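Local coordinates for protein nucleoporin NUP82 (PDB 5CWW) that probably serves as a structural component of the nuclear pore complex and as a docking or interaction partner for transiently associated nuclear transport factors, at residues V254-F259 with K390-I395; M491-A496 with A563-I568; T558-A563 with S579-D584. All coordinates share one frame; numbering follows the deposited sequence.

Contact 1 of 3, residues V254-F259 with K390-I395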
ATOM      1  N   VAL B 254       4.007   4.603   5.244  1.00 49.36           N
ATOM      2  CA  VAL B 254       3.030   4.162   4.253  1.00 46.70           C
ATOM      3  C   VAL B 254       1.681   4.831   4.467  1.00 46.70           C
ATOM      4  O   VAL B 254       1.175   4.883   5.589  1.00 47.04           O
ATOM      5  CB  VAL B 254       2.840   2.632   4.287  1.00 45.55           C
ATOM      6  CG1 VAL B 254       1.849   2.184   3.212  1.00 46.80           C
ATOM      7  CG2 VAL B 254       4.177   1.926   4.100  1.00 43.69           C
ATOM      8  N   ALA B 255       1.112   5.343   3.378  1.00 45.63           N
ATOM      9  CA  ALA B 255      -0.232   5.913   3.393  1.00 46.24           C
ATOM     10  C   ALA B 255      -1.255   4.852   3.006  1.00 46.32           C
ATOM     11  O   ALA B 255      -2.311   4.746   3.625  1.00 47.05           O
ATOM     12  CB  ALA B 255      -0.320   7.099   2.451  1.00 46.48           C
ATOM     13  N   ALA B 256      -0.941   4.071   1.978  1.00 44.99           N
ATOM     14  CA  ALA B 256      -1.831   3.009   1.529  1.00 44.16           C
ATOM     15  C   ALA B 256      -1.131   2.079   0.550  1.00 43.39           C
ATOM     16  O   ALA B 256      -0.113   2.431  -0.044  1.00 43.40           O
ATOM     17  CB  ALA B 256      -3.083   3.594   0.888  1.00 45.29           C
ATOM     18  N   ALA B 257      -1.699   0.891   0.382  1.00 43.34           N
ATOM     19  CA  ALA B 257      -1.185  -0.091  -0.558  1.00 43.51           C
ATOM     20  C   ALA B 257      -2.348  -0.802  -1.231  1.00 44.28           C
ATOM     21  O   ALA B 257      -3.433  -0.917  -0.657  1.00 45.69           O
ATOM     22  CB  ALA B 257      -0.290  -1.088   0.142  1.00 42.22           C
ATOM     23  N   CYS B 258      -2.124  -1.271  -2.453  1.00 45.02           N
ATOM     24  CA  CYS B 258      -3.156  -1.998  -3.170  1.00 46.08           C
ATOM     25  C   CYS B 258      -2.557  -2.950  -4.193  1.00 43.51           C
ATOM     26  O   CYS B 258      -1.416  -2.779  -4.626  1.00 42.90           O
ATOM     27  CB  CYS B 258      -4.105  -1.019  -3.865  1.00 47.55           C
ATOM     28  SG  CYS B 258      -3.333  -0.078  -5.194  1.00 48.17           S
ATOM     29  N   PHE B 259      -3.333  -3.972  -4.541  1.00 43.11           N
ATOM     30  CA  PHE B 259      -3.073  -4.775  -5.723  1.00 42.94           C
ATOM     31  C   PHE B 259      -3.894  -4.194  -6.861  1.00 45.30           C
ATOM     32  O   PHE B 259      -4.917  -3.549  -6.618  1.00 46.39           O
ATOM     33  CB  PHE B 259      -3.440  -6.243  -5.504  1.00 42.65           C
ATOM     34  CG  PHE B 259      -2.456  -6.997  -4.661  1.00 43.40           C
ATOM     35  CD1 PHE B 259      -1.228  -7.373  -5.179  1.00 43.18           C
ATOM     36  CD2 PHE B 259      -2.762  -7.342  -3.358  1.00 43.82           C
ATOM     37  CE1 PHE B 259      -0.315  -8.070  -4.407  1.00 43.84           C
ATOM     38  CE2 PHE B 259      -1.854  -8.043  -2.579  1.00 43.74           C
ATOM     39  CZ  PHE B 259      -0.629  -8.405  -3.107  1.00 44.72           C
ATOM     40  N   LYS B 390      -2.373  10.201   0.238  1.00 49.35           N
ATOM     41  CA  LYS B 390      -3.259   9.598   1.227  1.00 47.22           C
ATOM     42  C   LYS B 390      -3.904   8.311   0.722  1.00 47.87           C
ATOM     43  O   LYS B 390      -4.377   7.501   1.516  1.00 48.65           O
ATOM     44  CB  LYS B 390      -4.336  10.603   1.641  1.00 48.88           C
ATOM     45  CG  LYS B 390      -3.809  11.722   2.534  1.00 50.79           C
ATOM     46  CD  LYS B 390      -3.443  11.203   3.927  1.00 53.62           C
ATOM     47  CE  LYS B 390      -2.513  12.145   4.674  1.00 57.38           C
ATOM     48  NZ  LYS B 390      -3.140  13.470   4.920  1.00 60.35           N
ATOM     49  N   ASP B 391      -3.926   8.118  -0.592  1.00 48.98           N
ATOM     50  CA  ASP B 391      -4.436   6.869  -1.143  1.00 48.40           C
ATOM     51  C   ASP B 391      -3.837   6.570  -2.507  1.00 47.21           C
ATOM     52  O   ASP B 391      -3.312   7.455  -3.182  1.00 48.44           O
ATOM     53  CB  ASP B 391      -5.960   6.910  -1.256  1.00 50.04           C
ATOM     54  CG  ASP B 391      -6.592   5.530  -1.152  1.00 50.97           C
ATOM     55  OD1 ASP B 391      -5.859   4.521  -1.225  1.00 50.36           O
ATOM     56  OD2 ASP B 391      -7.831   5.450  -1.011  1.00 52.31           O
ATOM     57  N   ILE B 392      -3.917   5.304  -2.897  1.00 44.61           N
ATOM     58  CA  ILE B 392      -3.446   4.860  -4.198  1.00 44.49           C
ATOM     59  C   ILE B 392      -4.438   3.849  -4.755  1.00 45.37           C
ATOM     60  O   ILE B 392      -4.970   3.017  -4.019  1.00 45.49           O
ATOM     61  CB  ILE B 392      -2.032   4.242  -4.119  1.00 43.72           C
ATOM     62  CG1 ILE B 392      -1.556   3.817  -5.511  1.00 43.68           C
ATOM     63  CG2 ILE B 392      -2.008   3.066  -3.136  1.00 42.80           C
ATOM     64  CD1 ILE B 392      -0.088   3.456  -5.580  1.00 43.95           C
ATOM     65  N   TYR B 393      -4.696   3.940  -6.055  1.00 46.36           N
ATOM     66  CA  TYR B 393      -5.638   3.054  -6.725  1.00 45.10           C
ATOM     67  C   TYR B 393      -5.116   2.714  -8.110  1.00 43.99           C
ATOM     68  O   TYR B 393      -4.907   3.602  -8.936  1.00 45.36           O
ATOM     69  CB  TYR B 393      -7.020   3.701  -6.815  1.00 46.16           C
ATOM     70  CG  TYR B 393      -8.011   2.917  -7.642  1.00 48.08           C
ATOM     71  CD1 TYR B 393      -8.555   1.732  -7.168  1.00 49.06           C
ATOM     72  CD2 TYR B 393      -8.409   3.368  -8.893  1.00 49.70           C
ATOM     73  CE1 TYR B 393      -9.464   1.013  -7.922  1.00 50.43           C
ATOM     74  CE2 TYR B 393      -9.318   2.658  -9.652  1.00 52.10           C
ATOM     75  CZ  TYR B 393      -9.843   1.481  -9.162  1.00 52.85           C
ATOM     76  OH  TYR B 393     -10.746   0.775  -9.917  1.00 54.11           O
ATOM     77  N   VAL B 394      -4.889   1.428  -8.350  1.00 39.23           N
ATOM     78  CA  VAL B 394      -4.248   0.980  -9.577  1.00 40.25           C
ATOM     79  C   VAL B 394      -5.176   0.114 -10.414  1.00 41.88           C
ATOM     80  O   VAL B 394      -5.704  -0.891  -9.945  1.00 40.13           O
ATOM     81  CB  VAL B 394      -2.965   0.189  -9.278  1.00 39.42           C
ATOM     82  CG1 VAL B 394      -2.266  -0.214 -10.577  1.00 40.45           C
ATOM     83  CG2 VAL B 394      -2.031   1.020  -8.412  1.00 39.83           C
ATOM     84  N   ILE B 395      -5.367   0.522 -11.662  1.00 44.79           N
ATOM     85  CA  ILE B 395      -6.114  -0.266 -12.628  1.00 47.41           C
ATOM     86  C   ILE B 395      -5.111  -1.044 -13.466  1.00 46.48           C
ATOM     87  O   ILE B 395      -4.381  -0.464 -14.272  1.00 48.19           O
ATOM     88  CB  ILE B 395      -6.995   0.617 -13.522  1.00 47.71           C
ATOM     89  CG1 ILE B 395      -7.881   1.519 -12.661  1.00 47.57           C
ATOM     90  CG2 ILE B 395      -7.853  -0.246 -14.438  1.00 47.97           C
ATOM     91  CD1 ILE B 395      -8.520   2.653 -13.415  1.00 48.98           C
TER
HETATM   92  O   HOH W   1      -6.162  -1.059  -7.168  1.00 43.60           O
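Cys258 SG and Val394 CG2 meet at 3.6 Å where two successive blades of the β-propeller face each other across their innermost strands. Strands 254-258 and 389-395 belong to different sheets. Their short axes run nearly parallel, 17° apart, and approach to 5.3 Å, and it is side chains that fill the gap. The first torsion of Cys258 (chi1 67°) sets SG between its own backbone N and carbonyl carbon, from where it also packs against Ile392 CG2 at 4.0 Å. That CG2 methyl lies against the backbone of the other strand, 3.7 Å from Ala256 O. Farther toward the start of the strands the contact is thinner, with Ala256 CB 3.6 Å from Asp391 OD1.

The backbones spread toward the far end, CA atoms standing 5.2 Å apart at Ala255 and Lys390 but more widely at Phe259 and Val394, and there a water fills in, donating to Phe259 O and accepting from Val394 N.

In the second shell, each strand carries a classic beta bulge at its start: Ala255 and Ala256 both face Ala275, while Lys390 and Asp391 both face Leu431. Lys390 NZ hydrogen-bonds Thr433 OG1 and Gly488 O, and the side chain makes a cation-pi contact with Trp489. The Asp391 carboxylate has partners at both oxygens. Its OD2 takes a salt bridge from Arg47 and a hydrogen bond from Phe492 N, and its OD1 accepts from Ile392 N at 2.7 Å, on the anti side and 32° out of the carboxylate plane.

Contact 2 of 3, residues M491-A496 with A563-I568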
ATOM      1  N   MET B 491     -10.347   9.113   0.249  1.00 52.14           N
ATOM      2  CA  MET B 491     -10.216   7.695  -0.081  1.00 52.95           C
ATOM      3  C   MET B 491     -10.699   7.369  -1.489  1.00 51.49           C
ATOM      4  O   MET B 491     -11.670   7.947  -1.965  1.00 51.32           O
ATOM      5  CB  MET B 491     -11.006   6.853   0.919  1.00 56.08           C
ATOM      6  CG  MET B 491     -10.589   7.035   2.367  1.00 58.00           C
ATOM      7  SD  MET B 491     -11.776   6.284   3.500  1.00 58.06           S
ATOM      8  CE  MET B 491     -13.104   7.482   3.434  1.00 56.79           C
ATOM      9  N   PHE B 492     -10.019   6.431  -2.142  1.00 49.62           N
ATOM     10  CA  PHE B 492     -10.496   5.869  -3.402  1.00 49.88           C
ATOM     11  C   PHE B 492     -11.503   4.751  -3.138  1.00 49.76           C
ATOM     12  O   PHE B 492     -11.428   4.066  -2.117  1.00 50.80           O
ATOM     13  CB  PHE B 492      -9.333   5.316  -4.232  1.00 49.42           C
ATOM     14  CG  PHE B 492      -8.580   6.355  -5.018  1.00 49.95           C
ATOM     15  CD1 PHE B 492      -9.249   7.274  -5.811  1.00 50.07           C
ATOM     16  CD2 PHE B 492      -7.194   6.401  -4.972  1.00 50.55           C
ATOM     17  CE1 PHE B 492      -8.549   8.223  -6.540  1.00 50.47           C
ATOM     18  CE2 PHE B 492      -6.491   7.345  -5.700  1.00 49.85           C
ATOM     19  CZ  PHE B 492      -7.171   8.258  -6.487  1.00 51.09           C
ATOM     20  N   SER B 493     -12.443   4.578  -4.062  1.00 50.11           N
ATOM     21  CA  SER B 493     -13.345   3.429  -4.057  1.00 51.28           C
ATOM     22  C   SER B 493     -13.570   2.964  -5.487  1.00 50.78           C
ATOM     23  O   SER B 493     -13.745   3.787  -6.383  1.00 49.43           O
ATOM     24  CB  SER B 493     -14.683   3.779  -3.410  1.00 55.59           C
ATOM     25  OG  SER B 493     -14.510   4.276  -2.098  1.00 56.80           O
ATOM     26  N   GLU B 494     -13.583   1.653  -5.702  1.00 53.69           N
ATOM     27  CA  GLU B 494     -13.785   1.117  -7.042  1.00 57.68           C
ATOM     28  C   GLU B 494     -15.263   1.156  -7.421  1.00 57.24           C
ATOM     29  O   GLU B 494     -16.138   1.066  -6.560  1.00 58.70           O
ATOM     30  CB  GLU B 494     -13.249  -0.314  -7.146  1.00 65.30           C
ATOM     31  CG  GLU B 494     -13.383  -0.912  -8.546  1.00 70.98           C
ATOM     32  CD  GLU B 494     -12.714  -2.267  -8.684  1.00 76.03           C
ATOM     33  OE1 GLU B 494     -12.109  -2.745  -7.698  1.00 77.83           O
ATOM     34  OE2 GLU B 494     -12.795  -2.855  -9.785  1.00 78.46           O
ATOM     35  N   ASP B 495     -15.528   1.295  -8.717  1.00 55.73           N
ATOM     36  CA  ASP B 495     -16.887   1.234  -9.242  1.00 54.68           C
ATOM     37  C   ASP B 495     -17.229  -0.199  -9.634  1.00 55.63           C
ATOM     38  O   ASP B 495     -16.434  -0.882 -10.280  1.00 55.19           O
ATOM     39  CB  ASP B 495     -17.042   2.165 -10.444  1.00 54.63           C
ATOM     40  CG  ASP B 495     -18.442   2.135 -11.026  1.00 55.14           C
ATOM     41  OD1 ASP B 495     -18.708   1.272 -11.888  1.00 57.22           O
ATOM     42  OD2 ASP B 495     -19.270   2.978 -10.624  1.00 54.93           O
ATOM     43  N   ALA B 496     -18.414  -0.647  -9.237  1.00 56.37           N
ATOM     44  CA  ALA B 496     -18.836  -2.028  -9.448  1.00 58.88           C
ATOM     45  C   ALA B 496     -19.013  -2.399 -10.921  1.00 61.07           C
ATOM     46  O   ALA B 496     -18.916  -3.573 -11.275  1.00 62.59           O
ATOM     47  CB  ALA B 496     -20.132  -2.285  -8.698  1.00 60.26           C
ATOM     48  N   ALA B 563     -18.107   7.603   5.315  1.00 62.35           N
ATOM     49  CA  ALA B 563     -17.665   6.254   5.005  1.00 60.09           C
ATOM     50  C   ALA B 563     -17.304   6.179   3.526  1.00 58.28           C
ATOM     51  O   ALA B 563     -18.009   6.737   2.684  1.00 56.70           O
ATOM     52  CB  ALA B 563     -18.743   5.245   5.349  1.00 60.57           C
ATOM     53  N   ALA B 564     -16.195   5.512   3.221  1.00 58.81           N
ATOM     54  CA  ALA B 564     -15.745   5.358   1.843  1.00 58.37           C
ATOM     55  C   ALA B 564     -16.878   4.835   0.973  1.00 58.65           C
ATOM     56  O   ALA B 564     -17.555   3.873   1.337  1.00 59.74           O
ATOM     57  CB  ALA B 564     -14.551   4.424   1.775  1.00 58.09           C
ATOM     58  N   ALA B 565     -17.080   5.486  -0.168  1.00 57.76           N
ATOM     59  CA  ALA B 565     -18.175   5.155  -1.071  1.00 58.09           C
ATOM     60  C   ALA B 565     -18.138   3.685  -1.467  1.00 57.45           C
ATOM     61  O   ALA B 565     -17.079   3.142  -1.772  1.00 54.52           O
ATOM     62  CB  ALA B 565     -18.118   6.035  -2.309  1.00 58.34           C
ATOM     63  N   THR B 566     -19.303   3.048  -1.451  1.00 60.90           N
ATOM     64  CA  THR B 566     -19.432   1.650  -1.838  1.00 64.07           C
ATOM     65  C   THR B 566     -20.375   1.538  -3.028  1.00 65.01           C
ATOM     66  O   THR B 566     -21.567   1.823  -2.915  1.00 66.56           O
ATOM     67  CB  THR B 566     -19.960   0.789  -0.677  1.00 68.44           C
ATOM     68  OG1 THR B 566     -19.137   0.989   0.481  1.00 69.34           O
ATOM     69  CG2 THR B 566     -19.957  -0.684  -1.053  1.00 70.36           C
ATOM     70  N   SER B 567     -19.832   1.135  -4.171  1.00 62.53           N
ATOM     71  CA  SER B 567     -20.615   1.030  -5.395  1.00 63.74           C
ATOM     72  C   SER B 567     -21.364  -0.296  -5.455  1.00 64.89           C
ATOM     73  O   SER B 567     -20.795  -1.357  -5.196  1.00 62.58           O
ATOM     74  CB  SER B 567     -19.713   1.180  -6.623  1.00 63.53           C
ATOM     75  OG  SER B 567     -20.487   1.255  -7.809  1.00 65.61           O
ATOM     76  N   ILE B 568     -22.646  -0.219  -5.797  1.00 68.40           N
ATOM     77  CA  ILE B 568     -23.503  -1.398  -5.896  1.00 72.01           C
ATOM     78  C   ILE B 568     -24.308  -1.366  -7.188  1.00 73.28           C
ATOM     79  O   ILE B 568     -24.912  -0.349  -7.525  1.00 73.99           O
ATOM     80  CB  ILE B 568     -24.469  -1.496  -4.699  1.00 75.26           C
ATOM     81  CG1 ILE B 568     -23.702  -1.236  -3.398  1.00 72.54           C
ATOM     82  CG2 ILE B 568     -25.164  -2.859  -4.698  1.00 79.02           C
ATOM     83  CD1 ILE B 568     -24.453  -1.575  -2.117  1.00 73.67           C
TER
HETATM   84  O   HOH W   2     -16.972   0.656  -4.162  1.00 46.98           O
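From Met491 beside Ala564 to Asp495 beside Ser567 the two chains run almost parallel, their end-to-end directions 13° apart, and they draw together along the way, the CA separation falling from 6.3 Å for the first of these pairs to 5.4 Å for the second. At the wide end the gap is filled by Met491. Its chain bends at chi3 (-76°), which turns the CE methyl in over the backbone of Ala564, while SD lies 3.8 Å from Ala564 CB.

In the middle the contact becomes polar. Ser493 OG reaches Ala565 O at 2.8 Å, a weak hydrogen bond whose proton has another acceptor within reach, and Ser493 CB lies close to the same oxygen. A water takes over the next step. It donates to Glu494 O, accepts from Ser567 N at 2.9 Å and makes a weak bond to Ala565 O, tying together backbone groups too far apart to pair directly.

The narrow end is held by Ser567, whose OG is anti to its own backbone N. This oxygen accepts from Ala496 N at 3.2 Å in a nearly straight bond, 176° at the hydrogen. Ala496 CB packs beside it. Asp495 OD1 bonds with Thr497 and Ser498, and OD2, hydrogen-bonded to Tyr575, also lies near Ser567 OG. Tyr503, on strand 501-506, touches the side chains of both Ala565 and Ser567.

Segments 491-496 and 563-568 thus meet through serine hydroxyls, one methionine and a water instead of a continuous backbone ladder. Their strands, 491-494 and 566-570, edge separate antiparallel sheets, which fits the innermost strands of consecutive β-propeller blades around the central axis.

Contact 3 of 3, residues T558-A563 with S579-D584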
ATOM      1  N   THR B 558     -20.642  20.544   8.116  1.00135.98           N
ATOM      2  CA  THR B 558     -20.548  19.363   8.964  1.00135.98           C
ATOM      3  C   THR B 558     -19.210  18.674   8.716  1.00137.59           C
ATOM      4  O   THR B 558     -18.955  18.161   7.625  1.00128.29           O
ATOM      5  CB  THR B 558     -21.706  18.381   8.702  1.00139.38           C
ATOM      6  OG1 THR B 558     -22.946  19.100   8.648  1.00144.48           O
ATOM      7  CG2 THR B 558     -21.778  17.331   9.797  1.00141.24           C
ATOM      8  N   GLN B 559     -18.360  18.670   9.737  1.00142.75           N
ATOM      9  CA  GLN B 559     -17.018  18.112   9.626  1.00143.92           C
ATOM     10  C   GLN B 559     -17.020  16.590   9.748  1.00143.09           C
ATOM     11  O   GLN B 559     -15.961  15.961   9.756  1.00143.45           O
ATOM     12  CB  GLN B 559     -16.106  18.719  10.694  1.00151.07           C
ATOM     13  CG  GLN B 559     -15.946  20.228  10.578  1.00153.61           C
ATOM     14  CD  GLN B 559     -15.075  20.811  11.673  1.00156.14           C
ATOM     15  OE1 GLN B 559     -14.991  20.264  12.773  1.00156.37           O
ATOM     16  NE2 GLN B 559     -14.421  21.928  11.377  1.00157.13           N
ATOM     17  N   SER B 560     -18.210  16.007   9.846  1.00124.02           N
ATOM     18  CA  SER B 560     -18.356  14.561   9.977  1.00104.69           C
ATOM     19  C   SER B 560     -17.703  13.829   8.807  1.00 98.39           C
ATOM     20  O   SER B 560     -17.995  14.127   7.652  1.00 87.87           O
ATOM     21  CB  SER B 560     -19.834  14.180  10.059  1.00103.89           C
ATOM     22  OG  SER B 560     -20.033  12.832   9.674  1.00104.76           O
ATOM     23  N   PRO B 561     -16.815  12.866   9.099  1.00 97.47           N
ATOM     24  CA  PRO B 561     -16.214  12.115   7.995  1.00 87.87           C
ATOM     25  C   PRO B 561     -17.214  11.163   7.352  1.00 84.18           C
ATOM     26  O   PRO B 561     -18.122  10.677   8.028  1.00 85.68           O
ATOM     27  CB  PRO B 561     -15.080  11.345   8.672  1.00 92.32           C
ATOM     28  CG  PRO B 561     -15.553  11.147  10.063  1.00 92.25           C
ATOM     29  CD  PRO B 561     -16.348  12.377  10.410  1.00 96.11           C
ATOM     30  N   LEU B 562     -17.045  10.907   6.059  1.00 74.47           N
ATOM     31  CA  LEU B 562     -17.938  10.016   5.333  1.00 68.72           C
ATOM     32  C   LEU B 562     -17.301   8.646   5.159  1.00 63.97           C
ATOM     33  O   LEU B 562     -16.102   8.536   4.897  1.00 62.31           O
ATOM     34  CB  LEU B 562     -18.295  10.606   3.966  1.00 67.28           C
ATOM     35  CG  LEU B 562     -18.903  12.011   3.973  1.00 68.32           C
ATOM     36  CD1 LEU B 562     -19.183  12.474   2.552  1.00 67.85           C
ATOM     37  CD2 LEU B 562     -20.176  12.057   4.810  1.00 70.66           C
ATOM     38  N   ALA B 563     -18.107   7.603   5.315  1.00 62.35           N
ATOM     39  CA  ALA B 563     -17.665   6.254   5.005  1.00 60.09           C
ATOM     40  C   ALA B 563     -17.304   6.179   3.526  1.00 58.28           C
ATOM     41  O   ALA B 563     -18.009   6.737   2.684  1.00 56.70           O
ATOM     42  CB  ALA B 563     -18.743   5.245   5.349  1.00 60.57           C
ATOM     43  N   SER B 579     -22.855   5.557   1.024  1.00 65.13           N
ATOM     44  CA  SER B 579     -21.934   6.118   2.006  1.00 63.41           C
ATOM     45  C   SER B 579     -22.711   6.382   3.286  1.00 63.83           C
ATOM     46  O   SER B 579     -23.852   5.941   3.420  1.00 65.35           O
ATOM     47  CB  SER B 579     -21.281   7.401   1.485  1.00 63.38           C
ATOM     48  OG  SER B 579     -20.306   7.887   2.393  1.00 62.81           O
ATOM     49  N   ALA B 580     -22.107   7.101   4.225  1.00 61.08           N
ATOM     50  CA  ALA B 580     -22.781   7.386   5.485  1.00 62.48           C
ATOM     51  C   ALA B 580     -22.051   8.439   6.300  1.00 67.80           C
ATOM     52  O   ALA B 580     -20.824   8.529   6.266  1.00 68.31           O
ATOM     53  CB  ALA B 580     -22.927   6.108   6.309  1.00 61.00           C
ATOM     54  N   THR B 581     -22.824   9.235   7.029  1.00 73.71           N
ATOM     55  CA  THR B 581     -22.275  10.134   8.031  1.00 77.09           C
ATOM     56  C   THR B 581     -22.163   9.357   9.337  1.00 83.68           C
ATOM     57  O   THR B 581     -22.337   8.138   9.353  1.00 80.97           O
ATOM     58  CB  THR B 581     -23.154  11.381   8.233  1.00 77.81           C
ATOM     59  OG1 THR B 581     -24.445  10.988   8.717  1.00 79.09           O
ATOM     60  CG2 THR B 581     -23.315  12.142   6.924  1.00 78.14           C
ATOM     61  N   GLN B 582     -21.875  10.056  10.429  1.00 92.80           N
ATOM     62  CA  GLN B 582     -21.790   9.417  11.736  1.00 99.33           C
ATOM     63  C   GLN B 582     -23.145   8.861  12.167  1.00101.87           C
ATOM     64  O   GLN B 582     -23.214   7.961  13.005  1.00102.61           O
ATOM     65  CB  GLN B 582     -21.281  10.405  12.788  1.00105.74           C
ATOM     66  CG  GLN B 582     -19.891  10.961  12.515  1.00106.63           C
ATOM     67  CD  GLN B 582     -18.794   9.945  12.765  1.00108.26           C
ATOM     68  OE1 GLN B 582     -18.666   8.960  12.038  1.00107.37           O
ATOM     69  NE2 GLN B 582     -17.996  10.180  13.800  1.00109.02           N
ATOM     70  N   THR B 583     -24.215   9.391  11.579  1.00102.88           N
ATOM     71  CA  THR B 583     -25.573   9.079  12.016  1.00102.31           C
ATOM     72  C   THR B 583     -26.498   8.635  10.883  1.00 98.82           C
ATOM     73  O   THR B 583     -27.327   7.744  11.071  1.00103.57           O
ATOM     74  CB  THR B 583     -26.217  10.296  12.705  1.00105.20           C
ATOM     75  OG1 THR B 583     -26.389  11.352  11.752  1.00104.17           O
ATOM     76  CG2 THR B 583     -25.344  10.786  13.851  1.00104.81           C
ATOM     77  N   ASP B 584     -26.354   9.250   9.712  1.00 94.36           N
ATOM     78  CA  ASP B 584     -27.300   9.046   8.617  1.00 88.55           C
ATOM     79  C   ASP B 584     -26.653   8.409   7.389  1.00 78.62           C
ATOM     80  O   ASP B 584     -25.441   8.504   7.201  1.00 75.38           O
ATOM     81  CB  ASP B 584     -27.930  10.380   8.224  1.00 91.72           C
ATOM     82  CG  ASP B 584     -28.491  11.127   9.415  1.00 96.83           C
ATOM     83  OD1 ASP B 584     -28.998  10.466  10.344  1.00 98.37           O
ATOM     84  OD2 ASP B 584     -28.415  12.373   9.424  1.00 99.44           O
TER
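Ser579 and Ala563 form the tight end of this contact: Ser579 OG donates to Ala563 O at only 2.6 Å, lying in the carbonyl plane on a lone pair. The torsion that sets OG anti to the backbone N of Ser579 (chi1 -175°) carries it to that oxygen. Beside it, Ala563 N donates to Ala580 O at 3.0 Å with an angle of 166° at the hydrogen, and Leu562 CA adds a CA-H...O contact to the same carbonyl at 3.4 Å, so Ala580 O is met twice from segment 558-563; Arg46 gives it a further, weak bond. The side chains of Leu562 and Thr581 lie side by side, with Leu562 CD2 3.8 Å from Thr581 CG2, while Ile510 and Ile586 cover Leu562 and Ser579.

Toward solvent the grip slackens. Ser560 OG takes only a weak bond from Gln582 N at 3.4 Å, and itself donates weakly to Pro561 O. Gln582 CG lies against the serine hydroxyl, and the bend at chi2 (-73°) brings CD to 4.2 Å from Pro561 CD. Much of the order on this side comes from within the turn: Thr581 OG1 accepts from Thr583 N and, at 2.8 Å, from Asp584 N, an ST turn and ST motif.

The connector from blade six to blade seven of the β-propeller is thus stitched to strand 576-580 just ahead of strand 566-570. With both its N-H and its carbonyl engaged, Ala563 should be held firmly, whereas the weak bonds at Ser560 are consistent with a more yielding solvent end.

How the contacts relate
The three contacts follow the β-propeller around its later blades. Contact 1 joins blades four and five, contact 2 joins blades six and seven, and contact 3 brings the connector between blades six and seven against blade seven. Contact 1 closes before contact 2 opens, yet their centres are 14 Å apart and they touch, Tyr393 CB packing on the Phe492 ring, which spans the boundary between blades five and six. Contacts 2 and 3 alternate along the chain and share Ala563. Contacts 1 and 3 do not touch, their centres about 23 Å apart. Together they help join neighbouring blades of this nucleoporin's N-terminal seven-bladed propeller domain into one compact ring; the rest of the protein lies outside this chain.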